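PDB 2WSI: flavin adenine dinucleotide synthase from Saccharomyces cerevisiae, which catalyses the adenylation of flavin mononucleotide by ATP, releasing diphosphate and forming the coenzyme flavin adenine dinucleotide. Local coordinates for residues Y11-H19 and T30-R38. Residues are numbered along the deposited sequence; the frame is centred on the assembly and turned at random.
Sequences YEITNSYLH and TQEAIRLTR
Tyr17 and Ile34 meet where CD1 of the isoleucine lies 3.5 Å from ring atom CD2. With CG anti to the backbone N (chi1 -167°), the ring end comes closer to helix 25-45 than its CB direction alone would suggest. There CG of Gln31 abuts the ring edge, 3.7 Å from CE2, while the methyl CG2 of Thr30 touches CZ at 3.5 Å. The extended Gln31 chain runs past the ring, and its amide, turned nearly perpendicular to it, sends NE2 to Tyr17 O. That hydrogen bond spans 3.1 Å with an N-H...O angle of 177° and lies in both the amide plane and the carbonyl plane; NE2 also donates to Ile20 O, so two carbonyls, of Tyr17 and Ile20, engage the same NH2 group and probably hold the amide's rotation. Were Tyr17 an alanine, a gap would probably open beside Thr30 and Ile34, and Ser204 would lose its phenolic hydrogen-bond partner.

The other branch of Ile34, CG2, touches both Thr14 CG2 (3.6 Å) and Leu18 CD2 (3.7 Å). Leu18 CD2 also sits over one face of the Arg35 guanidinium, and a water joins Arg35 NH1 to Leu18 O. Farther along, the Arg38 guanidinium presents its edge to Tyr11 CD1, 3.9 Å from NH1, with the two planes nearly perpendicular; NH2 is salt-bridged to Glu79.

With axes 10.2 Å apart at closest approach and N-to-C directions 135° apart, the segments belong to two consecutive helices, 3-18 and 25-45, that pack at a steep angle, nearer antiparallel than parallel, away from the FAD site. Helix 64-87 covers Tyr11, Thr14 and Arg38, whereas helix 199-209 meets Thr14, Tyr17, Thr30 and Ile34, tying the pair to helices that accompany the central mixed sheet.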
loop_
_atom_site.group_PDB
_atom_site.type_symbol
_atom_site.label_atom_id
_atom_site.label_comp_id
_atom_site.label_asym_id
_atom_site.label_seq_id
_atom_site.Cartn_x
_atom_site.Cartn_y
_atom_site.Cartn_z
ATOM N N TYR A 11 -11.005 6.763 7.060
ATOM C CA TYR A 11 -12.210 7.317 6.474
ATOM C C TYR A 11 -12.120 8.836 6.387
ATOM O O TYR A 11 -12.480 9.417 5.357
ATOM C CB TYR A 11 -13.463 6.902 7.263
ATOM C CG TYR A 11 -14.696 7.591 6.737
ATOM C CD1 TYR A 11 -15.370 7.092 5.611
ATOM C CD2 TYR A 11 -15.179 8.744 7.336
ATOM C CE1 TYR A 11 -16.500 7.750 5.085
ATOM C CE2 TYR A 11 -16.319 9.403 6.824
ATOM C CZ TYR A 11 -16.969 8.894 5.712
ATOM O OH TYR A 11 -18.094 9.523 5.223
ATOM N N GLU A 12 -11.643 9.481 7.457
ATOM C CA GLU A 12 -11.533 10.947 7.459
ATOM C C GLU A 12 -10.501 11.387 6.434
ATOM O O GLU A 12 -10.682 12.395 5.743
ATOM C CB GLU A 12 -11.131 11.484 8.852
ATOM C CG GLU A 12 -12.174 11.234 9.944
ATOM C CD GLU A 12 -11.777 11.830 11.299
ATOM O OE1 GLU A 12 -10.621 12.284 11.468
ATOM O OE2 GLU A 12 -12.628 11.851 12.211
ATOM N N ILE A 13 -9.417 10.628 6.330
ATOM C CA ILE A 13 -8.333 10.984 5.411
ATOM C C ILE A 13 -8.831 10.935 3.988
ATOM O O ILE A 13 -8.573 11.825 3.191
ATOM C CB ILE A 13 -7.106 10.059 5.609
ATOM C CG1 ILE A 13 -6.392 10.437 6.917
ATOM C CG2 ILE A 13 -6.112 10.181 4.444
ATOM C CD1 ILE A 13 -5.266 9.453 7.347
ATOM N N THR A 14 -9.537 9.873 3.666
ATOM C CA THR A 14 -9.976 9.651 2.313
ATOM C C THR A 14 -11.057 10.677 1.976
ATOM O O THR A 14 -11.032 11.299 0.924
ATOM C CB THR A 14 -10.476 8.202 2.172
ATOM O OG1 THR A 14 -9.389 7.318 2.530
ATOM C CG2 THR A 14 -10.903 7.920 0.737
ATOM N N ASN A 15 -11.979 10.875 2.905
ATOM C CA ASN A 15 -13.028 11.889 2.753
ATOM C C ASN A 15 -12.424 13.284 2.537
ATOM O O ASN A 15 -12.834 14.037 1.662
ATOM C CB ASN A 15 -13.920 11.897 3.999
ATOM C CG ASN A 15 -15.276 12.583 3.748
ATOM O OD1 ASN A 15 -15.875 12.437 2.689
ATOM N ND2 ASN A 15 -15.759 13.302 4.742
ATOM N N SER A 16 -11.433 13.610 3.345
ATOM C CA SER A 16 -10.731 14.863 3.227
ATOM C C SER A 16 -10.065 14.997 1.841
ATOM O O SER A 16 -10.132 16.058 1.206
ATOM C CB SER A 16 -9.712 14.974 4.356
ATOM O OG SER A 16 -8.972 16.165 4.248
ATOM N N TYR A 17 -9.444 13.923 1.351
ATOM C CA TYR A 17 -8.819 13.984 0.037
ATOM C C TYR A 17 -9.894 14.227 -1.015
ATOM O O TYR A 17 -9.681 14.989 -1.971
ATOM C CB TYR A 17 -8.062 12.690 -0.312
ATOM C CG TYR A 17 -7.169 12.872 -1.527
ATOM C CD1 TYR A 17 -5.796 13.115 -1.392
ATOM C CD2 TYR A 17 -7.712 12.824 -2.813
ATOM C CE1 TYR A 17 -4.982 13.278 -2.537
ATOM C CE2 TYR A 17 -6.946 12.999 -3.922
ATOM C CZ TYR A 17 -5.596 13.246 -3.798
ATOM O OH TYR A 17 -4.898 13.406 -4.953
ATOM N N LEU A 18 -11.045 13.582 -0.847
ATOM C CA LEU A 18 -12.107 13.667 -1.852
ATOM C C LEU A 18 -12.733 15.063 -1.828
ATOM O O LEU A 18 -13.479 15.415 -2.726
ATOM C CB LEU A 18 -13.212 12.614 -1.618
ATOM C CG LEU A 18 -12.901 11.141 -1.912
ATOM C CD1 LEU A 18 -14.106 10.211 -1.632
ATOM C CD2 LEU A 18 -12.444 10.991 -3.347
ATOM N N HIS A 19 -12.456 15.840 -0.788
ATOM C CA HIS A 19 -12.973 17.199 -0.706
ATOM C C HIS A 19 -11.938 18.247 -1.115
ATOM O O HIS A 19 -12.192 19.450 -1.003
ATOM C CB HIS A 19 -13.468 17.491 0.711
ATOM C CG HIS A 19 -14.811 16.904 1.012
ATOM N ND1 HIS A 19 -15.941 17.679 1.172
ATOM C CD2 HIS A 19 -15.211 15.619 1.172
ATOM C CE1 HIS A 19 -16.978 16.898 1.423
ATOM N NE2 HIS A 19 -16.561 15.643 1.430
ATOM N N THR A 30 -6.724 11.419 -8.970
ATOM C CA THR A 30 -6.595 10.590 -7.763
ATOM C C THR A 30 -7.941 10.480 -7.040
ATOM O O THR A 30 -8.266 9.448 -6.465
ATOM C CB THR A 30 -5.517 11.158 -6.847
ATOM O OG1 THR A 30 -4.271 11.244 -7.570
ATOM C CG2 THR A 30 -5.331 10.244 -5.573
ATOM N N GLN A 31 -8.752 11.525 -7.115
ATOM C CA GLN A 31 -10.099 11.464 -6.557
ATOM C C GLN A 31 -10.914 10.437 -7.301
ATOM O O GLN A 31 -11.632 9.654 -6.683
ATOM C CB GLN A 31 -10.772 12.837 -6.601
ATOM C CG GLN A 31 -10.159 13.807 -5.585
ATOM C CD GLN A 31 -10.641 15.241 -5.785
ATOM O OE1 GLN A 31 -10.998 15.635 -6.897
ATOM N NE2 GLN A 31 -10.638 16.021 -4.714
ATOM N N GLU A 32 -10.776 10.401 -8.623
ATOM C CA GLU A 32 -11.448 9.373 -9.398
ATOM C C GLU A 32 -10.939 7.955 -9.086
ATOM O O GLU A 32 -11.734 7.008 -9.041
ATOM C CB GLU A 32 -11.277 9.597 -10.895
ATOM C CG GLU A 32 -11.886 8.465 -11.713
ATOM C CD GLU A 32 -11.702 8.651 -13.215
ATOM O OE1 GLU A 32 -10.559 8.467 -13.700
ATOM O OE2 GLU A 32 -12.700 8.967 -13.913
ATOM N N ALA A 33 -9.625 7.787 -8.948
ATOM C CA ALA A 33 -9.088 6.456 -8.637
ATOM C C ALA A 33 -9.607 5.973 -7.265
ATOM O O ALA A 33 -9.858 4.766 -7.056
ATOM C CB ALA A 33 -7.576 6.490 -8.655
ATOM N N ILE A 34 -9.727 6.907 -6.332
ATOM C CA ILE A 34 -10.273 6.605 -5.008
ATOM C C ILE A 34 -11.720 6.133 -5.131
ATOM O O ILE A 34 -12.116 5.099 -4.574
ATOM C CB ILE A 34 -10.204 7.830 -4.082
ATOM C CG1 ILE A 34 -8.750 8.074 -3.635
ATOM C CG2 ILE A 34 -11.051 7.637 -2.820
ATOM C CD1 ILE A 34 -8.557 9.414 -2.967
ATOM N N ARG A 35 -12.525 6.874 -5.877
ATOM C CA ARG A 35 -13.932 6.490 -6.009
ATOM C C ARG A 35 -14.135 5.130 -6.623
ATOM O O ARG A 35 -15.000 4.370 -6.189
ATOM C CB ARG A 35 -14.704 7.542 -6.788
ATOM C CG ARG A 35 -15.085 8.696 -5.881
ATOM C CD ARG A 35 -16.040 9.634 -6.584
ATOM N NE ARG A 35 -15.262 10.561 -7.379
ATOM C CZ ARG A 35 -14.962 11.784 -6.973
ATOM N NH1 ARG A 35 -15.428 12.219 -5.812
ATOM N NH2 ARG A 35 -14.236 12.579 -7.740
ATOM N N LEU A 36 -13.331 4.793 -7.619
ATOM C CA LEU A 36 -13.463 3.481 -8.229
ATOM C C LEU A 36 -13.021 2.350 -7.281
ATOM O O LEU A 36 -13.681 1.332 -7.178
ATOM C CB LEU A 36 -12.620 3.417 -9.486
ATOM C CG LEU A 36 -12.673 2.079 -10.208
ATOM C CD1 LEU A 36 -14.116 1.704 -10.621
ATOM C CD2 LEU A 36 -11.752 2.194 -11.418
ATOM N N THR A 37 -11.859 2.501 -6.661
ATOM C CA THR A 37 -11.407 1.501 -5.684
ATOM C C THR A 37 -12.465 1.280 -4.589
ATOM O O THR A 37 -12.776 0.135 -4.225
ATOM C CB THR A 37 -10.073 1.918 -5.062
ATOM O OG1 THR A 37 -9.050 1.924 -6.070
ATOM C CG2 THR A 37 -9.667 0.953 -3.953
ATOM N N ARG A 38 -13.015 2.364 -4.065
ATOM C CA ARG A 38 -14.039 2.246 -3.018
ATOM C C ARG A 38 -15.301 1.558 -3.565
ATOM O O ARG A 38 -15.917 0.736 -2.877
ATOM C CB ARG A 38 -14.345 3.604 -2.363
ATOM C CG ARG A 38 -13.089 4.186 -1.634
ATOM C CD ARG A 38 -13.358 5.114 -0.431
ATOM N NE ARG A 38 -14.317 4.554 0.520
ATOM C CZ ARG A 38 -14.684 5.138 1.647
ATOM N NH1 ARG A 38 -14.159 6.305 1.987
ATOM N NH2 ARG A 38 -15.595 4.577 2.427
HETATM O O HOH W 1 -13.767 14.383 -5.264
#